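Local coordinates for protein amine Dehydrogenase (Pseudomonas putida, PDB 1JMX) that probably carries electrons through two covalently attached c-type hemes, as the heme-bearing subunit of a quinohemoprotein amine dehydrogenase, at residues Arg31-Gly36 / Gln68-Ser73; Val78-Glu83 / Ser105-Ala110; Arg113-Glu118 / Tyr160-Ala165. All blocks are in the same frame, centred on the assembly; numbering follows the deposited sequence.

Contact 1: Arg31-Gly36 / Gln68-Ser73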
loop_
_atom_site.group_PDB
_atom_site.type_symbol
_atom_site.label_atom_id
_atom_site.label_comp_id
_atom_site.label_asym_id
_atom_site.label_seq_id
_atom_site.Cartn_x
_atom_site.Cartn_y
_atom_site.Cartn_z
ATOM N N ARG A 31 -15.989 -16.966 8.020
ATOM C CA ARG A 31 -15.649 -16.746 9.436
ATOM C C ARG A 31 -14.475 -15.784 9.465
ATOM O O ARG A 31 -13.512 -15.963 8.725
ATOM C CB ARG A 31 -15.283 -18.052 10.146
ATOM C CG ARG A 31 -16.454 -18.999 10.302
ATOM C CD ARG A 31 -16.169 -20.135 11.253
ATOM N NE ARG A 31 -15.245 -21.124 10.717
ATOM C CZ ARG A 31 -14.002 -21.287 11.154
ATOM N NH1 ARG A 31 -13.541 -20.514 12.127
ATOM N NH2 ARG A 31 -13.241 -22.259 10.670
ATOM N N LYS A 32 -14.579 -14.738 10.276
ATOM C CA LYS A 32 -13.519 -13.734 10.363
ATOM C C LYS A 32 -13.342 -13.234 11.798
ATOM O O LYS A 32 -14.125 -13.564 12.698
ATOM C CB LYS A 32 -13.859 -12.514 9.489
ATOM C CG LYS A 32 -14.585 -12.790 8.178
ATOM C CD LYS A 32 -15.118 -11.484 7.601
ATOM C CE LYS A 32 -16.080 -11.709 6.443
ATOM N NZ LYS A 32 -15.402 -11.836 5.150
ATOM N N THR A 33 -12.323 -12.402 11.987
ATOM C CA THR A 33 -12.037 -11.799 13.284
ATOM C C THR A 33 -13.010 -10.626 13.445
ATOM O O THR A 33 -13.715 -10.274 12.497
ATOM C CB THR A 33 -10.580 -11.246 13.341
ATOM O OG1 THR A 33 -10.416 -10.204 12.370
ATOM C CG2 THR A 33 -9.566 -12.351 13.083
ATOM N N PRO A 34 -13.094 -10.036 14.653
ATOM C CA PRO A 34 -13.991 -8.898 14.898
ATOM C C PRO A 34 -13.725 -7.721 13.946
ATOM O O PRO A 34 -14.665 -7.112 13.430
ATOM C CB PRO A 34 -13.676 -8.533 16.345
ATOM C CG PRO A 34 -13.402 -9.868 16.952
ATOM C CD PRO A 34 -12.516 -10.523 15.921
ATOM N N GLU A 35 -12.453 -7.407 13.705
ATOM C CA GLU A 35 -12.127 -6.314 12.792
ATOM C C GLU A 35 -12.355 -6.720 11.343
ATOM O O GLU A 35 -12.505 -5.866 10.483
ATOM C CB GLU A 35 -10.710 -5.741 12.992
ATOM C CG GLU A 35 -9.674 -6.631 13.636
ATOM C CD GLU A 35 -9.905 -6.837 15.116
ATOM O OE1 GLU A 35 -10.139 -7.988 15.505
ATOM O OE2 GLU A 35 -9.865 -5.864 15.888
ATOM N N GLY A 36 -12.371 -8.025 11.083
ATOM C CA GLY A 36 -12.626 -8.515 9.742
ATOM C C GLY A 36 -14.092 -8.255 9.423
ATOM O O GLY A 36 -14.430 -7.749 8.349
ATOM N N GLN A 68 -19.693 -16.431 13.898
ATOM C CA GLN A 68 -18.716 -16.863 12.909
ATOM C C GLN A 68 -17.337 -16.257 13.129
ATOM O O GLN A 68 -16.898 -15.371 12.398
ATOM C CB GLN A 68 -19.236 -16.535 11.515
ATOM C CG GLN A 68 -20.488 -17.314 11.141
ATOM C CD GLN A 68 -21.429 -16.504 10.286
ATOM O OE1 GLN A 68 -22.644 -16.534 10.483
ATOM N NE2 GLN A 68 -20.877 -15.758 9.343
ATOM N N GLY A 69 -16.660 -16.752 14.154
ATOM C CA GLY A 69 -15.329 -16.273 14.463
ATOM C C GLY A 69 -14.306 -17.360 14.218
ATOM O O GLY A 69 -14.605 -18.389 13.613
ATOM N N LEU A 70 -13.084 -17.121 14.672
ATOM C CA LEU A 70 -12.016 -18.092 14.503
ATOM C C LEU A 70 -11.634 -18.662 15.863
ATOM O O LEU A 70 -11.732 -17.984 16.879
ATOM C CB LEU A 70 -10.776 -17.430 13.892
ATOM C CG LEU A 70 -10.855 -16.647 12.586
ATOM C CD1 LEU A 70 -9.452 -16.235 12.178
ATOM C CD2 LEU A 70 -11.478 -17.488 11.501
ATOM N N ALA A 71 -11.229 -19.922 15.882
ATOM C CA ALA A 71 -10.770 -20.529 17.117
ATOM C C ALA A 71 -9.416 -19.860 17.418
ATOM O O ALA A 71 -8.784 -19.295 16.523
ATOM C CB ALA A 71 -10.600 -22.027 16.932
ATOM N N PRO A 72 -8.980 -19.872 18.686
ATOM C CA PRO A 72 -7.700 -19.251 19.024
ATOM C C PRO A 72 -6.545 -19.748 18.156
ATOM O O PRO A 72 -5.796 -18.950 17.606
ATOM C CB PRO A 72 -7.524 -19.635 20.491
ATOM C CG PRO A 72 -8.929 -19.636 20.986
ATOM C CD PRO A 72 -9.645 -20.382 19.897
ATOM N N SER A 73 -6.450 -21.062 17.985
ATOM C CA SER A 73 -5.387 -21.659 17.190
ATOM C C SER A 73 -5.436 -21.302 15.706
ATOM O O SER A 73 -4.473 -21.528 14.984
ATOM C CB SER A 73 -5.373 -23.175 17.373
ATOM O OG SER A 73 -6.569 -23.760 16.907
#
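Two hydrogen bonds join the segments. The first is between backbones: Lys32 N donates to Gln68 O over 3.2 Å, from above the carbonyl plane. The second comes from a side chain. Arg31 has CG beside the backbone N (chi1 -68°), and its chain bends at chi3 (-72°), so the guanidinium turns back and NH1 meets Gly69 O at 2.8 Å. The carbonyl lies in the guanidinium plane and offers a lone pair. Gly69 CA makes a nearly straight CA-H...O contact with Lys32 O at 3.5 Å.

Side-chain packing is thinner. Leu70 CD1 is 4.0 Å from Thr33 CG2, and its CD2 lies 3.7 Å from the guanidinium nitrogen NH1 of Arg31. The side chains of Arg31 and Gln68 cross obliquely, CG to CB at 3.9 Å. Thr33 sits at the N-cap of helix 34-48, where OG1 accepts a weak bond from Gly36 N.

Arg31 is gripped further by Glu74 through NH1 and by Leu162 O through NH2, while Lys32 NZ bonds Gln30 and Gln112 close to a heme c. Gln68 is just past helix 54-67, its NE2 bonded to Ile27 O and Gln30 O. Thus the chain leaving that helix lies against strand 31-32, which pairs antiparallel with strand 112-113.

Contact 2: Val78-Glu83 / Ser105-Ala110. With HEC (heme c), chain E.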
loop_
_atom_site.group_PDB
_atom_site.type_symbol
_atom_site.label_atom_id
_atom_site.label_comp_id
_atom_site.label_asym_id
_atom_site.label_seq_id
_atom_site.Cartn_x
_atom_site.Cartn_y
_atom_site.Cartn_z
ATOM N N VAL A 78 -0.582 -14.993 13.209
ATOM C CA VAL A 78 -1.025 -13.837 12.433
ATOM C C VAL A 78 -1.740 -12.785 13.291
ATOM O O VAL A 78 -2.401 -11.886 12.765
ATOM C CB VAL A 78 -1.895 -14.247 11.186
ATOM C CG1 VAL A 78 -1.013 -14.828 10.095
ATOM C CG2 VAL A 78 -2.962 -15.256 11.562
ATOM N N ARG A 79 -1.543 -12.857 14.608
ATOM C CA ARG A 79 -2.171 -11.910 15.514
ATOM C C ARG A 79 -1.582 -10.497 15.433
ATOM O O ARG A 79 -2.213 -9.538 15.866
ATOM C CB ARG A 79 -2.147 -12.440 16.953
ATOM C CG ARG A 79 -2.944 -13.734 17.144
ATOM C CD ARG A 79 -3.175 -14.053 18.620
ATOM N NE ARG A 79 -3.923 -12.991 19.289
ATOM C CZ ARG A 79 -5.247 -12.868 19.251
ATOM N NH1 ARG A 79 -5.981 -13.751 18.592
ATOM N NH2 ARG A 79 -5.834 -11.821 19.807
ATOM N N TYR A 80 -0.391 -10.374 14.850
ATOM C CA TYR A 80 0.271 -9.080 14.694
ATOM C C TYR A 80 -0.555 -8.090 13.881
ATOM O O TYR A 80 -0.404 -6.879 14.034
ATOM C CB TYR A 80 1.654 -9.237 14.047
ATOM C CG TYR A 80 1.657 -9.898 12.680
ATOM C CD1 TYR A 80 1.882 -11.266 12.555
ATOM C CD2 TYR A 80 1.426 -9.159 11.514
ATOM C CE1 TYR A 80 1.875 -11.892 11.312
ATOM C CE2 TYR A 80 1.416 -9.778 10.253
ATOM C CZ TYR A 80 1.639 -11.145 10.167
ATOM O OH TYR A 80 1.619 -11.784 8.952
ATOM N N ALA A 81 -1.419 -8.610 13.009
ATOM C CA ALA A 81 -2.283 -7.774 12.166
ATOM C C ALA A 81 -3.326 -7.036 13.006
ATOM O O ALA A 81 -3.534 -5.836 12.828
ATOM C CB ALA A 81 -2.961 -8.623 11.083
ATOM N N MET A 82 -3.969 -7.761 13.923
ATOM C CA MET A 82 -4.978 -7.174 14.808
ATOM C C MET A 82 -4.287 -6.279 15.834
ATOM O O MET A 82 -4.859 -5.293 16.296
ATOM C CB MET A 82 -5.771 -8.263 15.537
ATOM C CG MET A 82 -6.617 -9.150 14.638
ATOM S SD MET A 82 -7.443 -10.487 15.535
ATOM C CE MET A 82 -6.118 -11.663 15.634
ATOM N N GLU A 83 -3.051 -6.635 16.173
ATOM C CA GLU A 83 -2.254 -5.892 17.137
ATOM C C GLU A 83 -1.580 -4.681 16.510
ATOM O O GLU A 83 -0.824 -3.972 17.165
ATOM C CB GLU A 83 -1.237 -6.824 17.798
ATOM C CG GLU A 83 -1.900 -7.916 18.645
ATOM C CD GLU A 83 -0.933 -8.989 19.119
ATOM O OE1 GLU A 83 0.222 -9.007 18.655
ATOM O OE2 GLU A 83 -1.334 -9.834 19.940
ATOM N N SER A 105 -1.621 -6.971 3.567
ATOM C CA SER A 105 -0.890 -8.066 4.191
ATOM C C SER A 105 -1.471 -9.436 3.857
ATOM O O SER A 105 -2.635 -9.554 3.494
ATOM C CB SER A 105 -0.893 -7.888 5.712
ATOM O OG SER A 105 -2.177 -8.140 6.250
ATOM N N GLY A 106 -0.639 -10.466 3.965
ATOM C CA GLY A 106 -1.088 -11.823 3.738
ATOM C C GLY A 106 -1.831 -12.299 4.977
ATOM O O GLY A 106 -2.544 -13.295 4.924
ATOM N N ALA A 107 -1.650 -11.594 6.096
ATOM C CA ALA A 107 -2.312 -11.927 7.359
ATOM C C ALA A 107 -3.813 -11.665 7.281
ATOM O O ALA A 107 -4.592 -12.340 7.942
ATOM C CB ALA A 107 -1.706 -11.142 8.504
ATOM N N ARG A 108 -4.204 -10.672 6.483
ATOM C CA ARG A 108 -5.610 -10.315 6.284
ATOM C C ARG A 108 -6.348 -11.508 5.665
ATOM O O ARG A 108 -7.523 -11.739 5.929
ATOM C CB ARG A 108 -5.715 -9.094 5.367
ATOM C CG ARG A 108 -7.135 -8.662 5.055
ATOM C CD ARG A 108 -7.190 -7.549 4.028
ATOM N NE ARG A 108 -6.704 -6.279 4.552
ATOM C CZ ARG A 108 -6.812 -5.117 3.917
ATOM N NH1 ARG A 108 -7.390 -5.058 2.730
ATOM N NH2 ARG A 108 -6.325 -4.014 4.457
ATOM N N VAL A 109 -5.621 -12.277 4.865
ATOM C CA VAL A 109 -6.143 -13.459 4.199
ATOM C C VAL A 109 -6.226 -14.623 5.191
ATOM O O VAL A 109 -7.256 -15.287 5.290
ATOM C CB VAL A 109 -5.217 -13.863 3.027
ATOM C CG1 VAL A 109 -5.719 -15.122 2.350
ATOM C CG2 VAL A 109 -5.099 -12.725 2.034
ATOM N N ALA A 110 -5.135 -14.853 5.923
ATOM C CA ALA A 110 -5.039 -15.934 6.903
ATOM C C ALA A 110 -5.958 -15.773 8.115
ATOM O O ALA A 110 -6.199 -16.731 8.843
ATOM C CB ALA A 110 -3.598 -16.101 7.352
HETATM FE FE HEC E . -7.466 -8.361 -1.173
HETATM C CHA HEC E . -9.677 -6.849 0.825
HETATM C CHB HEC E . -8.309 -11.322 0.216
HETATM C CHC HEC E . -5.365 -9.945 -3.305
HETATM C CHD HEC E . -6.658 -5.343 -2.585
HETATM N NA HEC E . -8.697 -8.949 0.229
HETATM C C1A HEC E . -9.544 -8.190 0.969
HETATM C C2A HEC E . -10.291 -8.977 1.909
HETATM C C3A HEC E . -9.890 -10.236 1.745
HETATM C C4A HEC E . -8.913 -10.219 0.692
HETATM C CMA HEC E . -10.388 -11.453 2.506
HETATM C CAA HEC E . -11.335 -8.447 2.867
HETATM C CBA HEC E . -12.652 -9.035 2.364
HETATM C CGA HEC E . -13.898 -8.650 3.120
HETATM O O1A HEC E . -13.853 -7.896 4.077
HETATM O O2A HEC E . -14.949 -9.113 2.729
HETATM N NB HEC E . -6.945 -10.214 -1.475
HETATM C C1B HEC E . -7.396 -11.351 -0.802
HETATM C C2B HEC E . -6.843 -12.566 -1.296
HETATM C C3B HEC E . -6.023 -12.193 -2.320
HETATM C C4B HEC E . -6.070 -10.728 -2.410
HETATM C CMB HEC E . -7.145 -13.989 -0.784
HETATM C CAB HEC E . -5.251 -13.193 -3.168
HETATM C CBB HEC E . -5.811 -13.438 -4.572
HETATM N NC HEC E . -6.250 -7.764 -2.612
HETATM C C1C HEC E . -5.440 -8.559 -3.393
HETATM C C2C HEC E . -4.678 -7.784 -4.329
HETATM C C3C HEC E . -5.015 -6.508 -4.131
HETATM C C4C HEC E . -6.015 -6.482 -3.070
HETATM C CMC HEC E . -3.678 -8.351 -5.340
HETATM C CAC HEC E . -4.318 -5.355 -4.820
HETATM C CBC HEC E . -4.817 -4.841 -6.157
HETATM N ND HEC E . -8.042 -6.495 -0.942
HETATM C C1D HEC E . -7.625 -5.352 -1.592
HETATM C C2D HEC E . -8.342 -4.169 -1.110
HETATM C C3D HEC E . -9.198 -4.661 -0.144
HETATM C C4D HEC E . -8.981 -6.051 -0.065
HETATM C CMD HEC E . -8.160 -2.733 -1.594
HETATM C CAD HEC E . -10.237 -3.975 0.751
HETATM C CBD HEC E . -10.350 -2.489 0.673
HETATM C CGD HEC E . -9.529 -1.837 1.735
HETATM O O1D HEC E . -8.546 -2.460 2.199
HETATM O O2D HEC E . -9.852 -0.692 2.122
#
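The segment 105-110 directly follows the CXXCH heme-attachment motif formed by Cys100, Cys103 and His104, and it carries Arg108 and Val109 of the pocket around this second heme c. Its short helix, 107-110, has one side on the heme and another on the turn at 78-83. Ser105 caps it: OG accepts from Arg108 N at 3.3 Å.

Ala107 is the centre of the packing. Its methyl meets Ala81 CB at 3.8 Å and touches the end of the Tyr80 side chain, with OH 3.4 Å from Ala107 CB. Tyr80 has CG in the crowded position between the backbone N and the carbonyl carbon (chi1 58°). This brings the ring's far end over to the helix, where OH bonds Glu90. The same Glu90 also accepts from Gly106 N and Ala107 N, so one carboxylate serves both segments. Val78 opens the type I turn that runs to Ala81. Its CG1 rests against two methyls one helical turn apart, Ala107 CB at 4.1 Å and Ala110 CB at 4.0 Å.

Arg108 points away from the turn. CG is anti to the backbone N (chi1 178°), and a bend at chi3 (-71°) lets NH1 donate a hydrogen bond to the heme propionate O1D at 2.9 Å, which lies at the guanidinium edge. An alanine here would probably leave this propionate less well held and its negative charge less well balanced. Val109 CG1 adds an apolar touch on the heme methyl CMB at 3.6 Å.

The carboxy terminus closes in beside the helix: Pro494 O accepts from Ser105 OG and Arg108 NE, and Leu493 O from Arg108 NH2. Beyond the turn, Met82 packs on strands 237-244 and 247-256 and on helix 34-48, which Arg108 also touches.

Contact 3: Arg113-Glu118 / Tyr160-Ala165. With HEC (heme c), chain F.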
loop_
_atom_site.group_PDB
_atom_site.type_symbol
_atom_site.label_atom_id
_atom_site.label_comp_id
_atom_site.label_asym_id
_atom_site.label_seq_id
_atom_site.Cartn_x
_atom_site.Cartn_y
_atom_site.Cartn_z
ATOM N N ARG A 113 -11.639 -17.718 7.258
ATOM C CA ARG A 113 -11.891 -19.114 6.924
ATOM C C ARG A 113 -13.097 -19.152 5.977
ATOM O O ARG A 113 -14.154 -18.605 6.284
ATOM C CB ARG A 113 -12.159 -19.919 8.200
ATOM C CG ARG A 113 -10.938 -20.105 9.095
ATOM C CD ARG A 113 -9.842 -20.824 8.337
ATOM N NE ARG A 113 -8.650 -21.085 9.139
ATOM C CZ ARG A 113 -7.702 -20.188 9.405
ATOM N NH1 ARG A 113 -7.802 -18.944 8.944
ATOM N NH2 ARG A 113 -6.627 -20.545 10.097
ATOM N N ARG A 114 -12.925 -19.757 4.807
ATOM C CA ARG A 114 -13.998 -19.813 3.810
ATOM C C ARG A 114 -13.957 -21.067 2.956
ATOM O O ARG A 114 -12.901 -21.676 2.790
ATOM C CB ARG A 114 -13.866 -18.650 2.820
ATOM C CG ARG A 114 -13.797 -17.261 3.388
ATOM C CD ARG A 114 -13.473 -16.306 2.268
ATOM N NE ARG A 114 -13.502 -14.917 2.688
ATOM C CZ ARG A 114 -14.012 -13.933 1.960
ATOM N NH1 ARG A 114 -14.548 -14.186 0.775
ATOM N NH2 ARG A 114 -13.949 -12.689 2.402
ATOM N N PRO A 115 -15.122 -21.487 2.422
ATOM C CA PRO A 115 -15.136 -22.677 1.568
ATOM C C PRO A 115 -14.635 -22.192 0.199
ATOM O O PRO A 115 -14.576 -20.981 -0.045
ATOM C CB PRO A 115 -16.618 -23.073 1.548
ATOM C CG PRO A 115 -17.323 -21.772 1.683
ATOM C CD PRO A 115 -16.498 -21.052 2.737
ATOM N N ALA A 116 -14.270 -23.117 -0.684
ATOM C CA ALA A 116 -13.748 -22.752 -2.001
ATOM C C ALA A 116 -14.572 -21.752 -2.813
ATOM O O ALA A 116 -14.001 -20.870 -3.450
ATOM C CB ALA A 116 -13.470 -23.999 -2.828
ATOM N N LYS A 117 -15.900 -21.873 -2.790
ATOM C CA LYS A 117 -16.757 -20.960 -3.556
ATOM C C LYS A 117 -16.697 -19.525 -3.054
ATOM O O LYS A 117 -16.828 -18.582 -3.840
ATOM C CB LYS A 117 -18.205 -21.462 -3.579
ATOM C CG LYS A 117 -19.220 -20.515 -4.254
ATOM C CD LYS A 117 -18.860 -20.167 -5.713
ATOM C CE LYS A 117 -18.816 -21.398 -6.619
ATOM N NZ LYS A 117 -18.574 -21.064 -8.071
ATOM N N GLU A 118 -16.515 -19.360 -1.747
ATOM C CA GLU A 118 -16.421 -18.032 -1.153
ATOM C C GLU A 118 -15.056 -17.414 -1.461
ATOM O O GLU A 118 -14.924 -16.191 -1.503
ATOM C CB GLU A 118 -16.680 -18.090 0.351
ATOM C CG GLU A 118 -18.074 -18.598 0.711
ATOM C CD GLU A 118 -19.176 -17.691 0.202
ATOM O OE1 GLU A 118 -19.101 -16.485 0.465
ATOM O OE2 GLU A 118 -20.121 -18.173 -0.454
ATOM N N TYR A 160 -7.269 -22.598 4.599
ATOM C CA TYR A 160 -8.202 -21.847 5.436
ATOM C C TYR A 160 -9.657 -22.189 5.145
ATOM O O TYR A 160 -10.398 -21.344 4.655
ATOM C CB TYR A 160 -8.002 -20.348 5.210
ATOM C CG TYR A 160 -6.568 -19.893 5.227
ATOM C CD1 TYR A 160 -6.034 -19.199 4.144
ATOM C CD2 TYR A 160 -5.747 -20.136 6.331
ATOM C CE1 TYR A 160 -4.717 -18.755 4.155
ATOM C CE2 TYR A 160 -4.426 -19.695 6.362
ATOM C CZ TYR A 160 -3.914 -19.001 5.270
ATOM O OH TYR A 160 -2.614 -18.530 5.292
ATOM N N PRO A 161 -10.092 -23.417 5.486
ATOM C CA PRO A 161 -11.457 -23.911 5.272
ATOM C C PRO A 161 -12.478 -23.395 6.269
ATOM O O PRO A 161 -12.146 -23.099 7.414
ATOM C CB PRO A 161 -11.285 -25.417 5.415
ATOM C CG PRO A 161 -10.274 -25.513 6.502
ATOM C CD PRO A 161 -9.261 -24.464 6.106
ATOM N N LEU A 162 -13.732 -23.333 5.838
ATOM C CA LEU A 162 -14.827 -22.872 6.682
ATOM C C LEU A 162 -14.956 -23.793 7.894
ATOM O O LEU A 162 -15.086 -23.336 9.025
ATOM C CB LEU A 162 -16.130 -22.870 5.881
ATOM C CG LEU A 162 -17.237 -21.876 6.238
ATOM C CD1 LEU A 162 -18.326 -22.544 7.036
ATOM C CD2 LEU A 162 -16.670 -20.668 6.962
ATOM N N GLU A 163 -14.901 -25.099 7.651
ATOM C CA GLU A 163 -15.001 -26.061 8.740
ATOM C C GLU A 163 -13.664 -26.663 9.138
ATOM O O GLU A 163 -12.818 -26.970 8.299
ATOM C CB GLU A 163 -16.015 -27.167 8.424
ATOM C CG GLU A 163 -17.235 -27.173 9.389
ATOM C CD GLU A 163 -16.887 -27.535 10.854
ATOM O OE1 GLU A 163 -17.155 -28.700 11.251
ATOM O OE2 GLU A 163 -16.388 -26.657 11.617
ATOM N N SER A 164 -13.485 -26.801 10.444
ATOM C CA SER A 164 -12.278 -27.367 11.019
ATOM C C SER A 164 -12.631 -27.886 12.407
ATOM O O SER A 164 -13.617 -27.453 13.009
ATOM C CB SER A 164 -11.176 -26.298 11.112
ATOM O OG SER A 164 -11.508 -25.292 12.056
ATOM N N ALA A 165 -11.831 -28.823 12.902
ATOM C CA ALA A 165 -12.058 -29.393 14.221
ATOM C C ALA A 165 -11.897 -28.313 15.287
ATOM O O ALA A 165 -12.656 -28.260 16.252
ATOM C CB ALA A 165 -11.077 -30.534 14.465
HETATM FE FE HEC F . -23.002 -7.351 1.435
HETATM C CHA HEC F . -20.688 -9.055 -0.327
HETATM C CHB HEC F . -21.899 -8.785 4.292
HETATM C CHC HEC F . -25.365 -5.639 3.209
HETATM C CHD HEC F . -24.137 -5.901 -1.461
HETATM N NA HEC F . -21.598 -8.640 1.884
HETATM C C1A HEC F . -20.717 -9.260 1.037
HETATM C C2A HEC F . -19.827 -10.156 1.763
HETATM C C3A HEC F . -20.174 -10.072 3.057
HETATM C C4A HEC F . -21.271 -9.132 3.134
HETATM C CMA HEC F . -19.535 -10.824 4.208
HETATM C CAA HEC F . -18.732 -11.004 1.156
HETATM C CBA HEC F . -17.412 -10.277 1.287
HETATM C CGA HEC F . -16.245 -11.047 0.700
HETATM O O1A HEC F . -16.439 -12.157 0.178
HETATM O O2A HEC F . -15.114 -10.527 0.764
HETATM N NB HEC F . -23.517 -7.229 3.325
HETATM C C1B HEC F . -22.947 -7.901 4.410
HETATM C C2B HEC F . -23.568 -7.600 5.656
HETATM C C3B HEC F . -24.563 -6.715 5.349
HETATM C C4B HEC F . -24.522 -6.479 3.913
HETATM C CMB HEC F . -23.185 -8.177 7.035
HETATM C CAB HEC F . -25.509 -6.139 6.384
HETATM C CBB HEC F . -25.074 -4.906 7.183
HETATM N NC HEC F . -24.436 -6.049 0.971
HETATM C C1C HEC F . -25.329 -5.433 1.839
HETATM C C2C HEC F . -26.229 -4.548 1.143
HETATM C C3C HEC F . -25.907 -4.624 -0.152
HETATM C C4C HEC F . -24.777 -5.552 -0.268
HETATM C CMC HEC F . -27.336 -3.715 1.788
HETATM C CAC HEC F . -26.761 -4.049 -1.272
HETATM C CBC HEC F . -26.624 -2.610 -1.729
HETATM N ND HEC F . -22.517 -7.448 -0.494
HETATM C C1D HEC F . -23.074 -6.790 -1.569
HETATM C C2D HEC F . -22.411 -7.147 -2.830
HETATM C C3D HEC F . -21.442 -8.038 -2.471
HETATM C C4D HEC F . -21.526 -8.208 -1.051
HETATM C CMD HEC F . -22.746 -6.625 -4.232
HETATM C CAD HEC F . -20.428 -8.754 -3.362
HETATM C CBD HEC F . -19.158 -7.980 -3.680
HETATM C CGD HEC F . -18.385 -7.571 -2.449
HETATM O O1D HEC F . -18.386 -6.387 -2.107
HETATM O O2D HEC F . -17.763 -8.432 -1.809
#
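The tight part lies around Arg113 and the backbone of Tyr160 and Pro161. Arg114 N donates to Tyr160 O over 3.0 Å in a fairly straight bond (164°), from above the carbonyl plane. Arg113 folds over the same stretch: its chain bends at chi2 (-59°), CB comes 3.3 Å from Pro161 O, and CD rests 3.5 Å from Tyr160 C. One guanidinium face then covers Tyr160 CD2, which is 3.5 Å from NH1 and offset toward the rim. The two planes are 45° apart. NH1 itself bonds Ala110 O. Leu162 CD2 is equally close, 3.3 Å from Arg113 O.

The segment next enters the heme pocket. Pro115 is the N-cap residue of helix 116-129, and Arg114, just before it, reaches the first heme c, whose iron is held by His16 and Met44. The Arg114 chain runs extended from CG to NE. NH1 donates to propionate O1A at 2.8 Å and NH2 to O2A at 3.0 Å, so both carboxylate oxygens are gripped. NH1 also donates to Glu118 O in the first turn of the helix, and NH2 bonds Gln112. Trp119 makes a cation-pi contact with the group.

The looser side is where Pro115 CD lies 3.7 Å from Leu162 CB, the two side chains side by side. Beyond them, Ala116, Lys117 and Glu163 are exposed to solvent.

Contacts 1 and 3 are the most directly joined, with centres about 12 Å apart. Arg31 O probably accepts from Arg113 N at 3.0 Å. Leu70 CD2 also packs on Arg113 CG. Contact 2 meets contact 1 through Met82 SD, 3.7 Å from Thr33 CG2, and contact 3 through Ala110 CB, 3.3 Å from Tyr160 OH. Each contact places a residue at the hemes: Lys32 from contact 1, Arg108 from contact 2 and Arg114 from contact 3. FE of heme c (chain E) and FE of heme c (chain F) are 15.8 Å apart. Contact 2 supplies a propionate partner to the second heme and contact 3 to the first. Lys32 lies about 3 Å from Arg114, side chain to side chain.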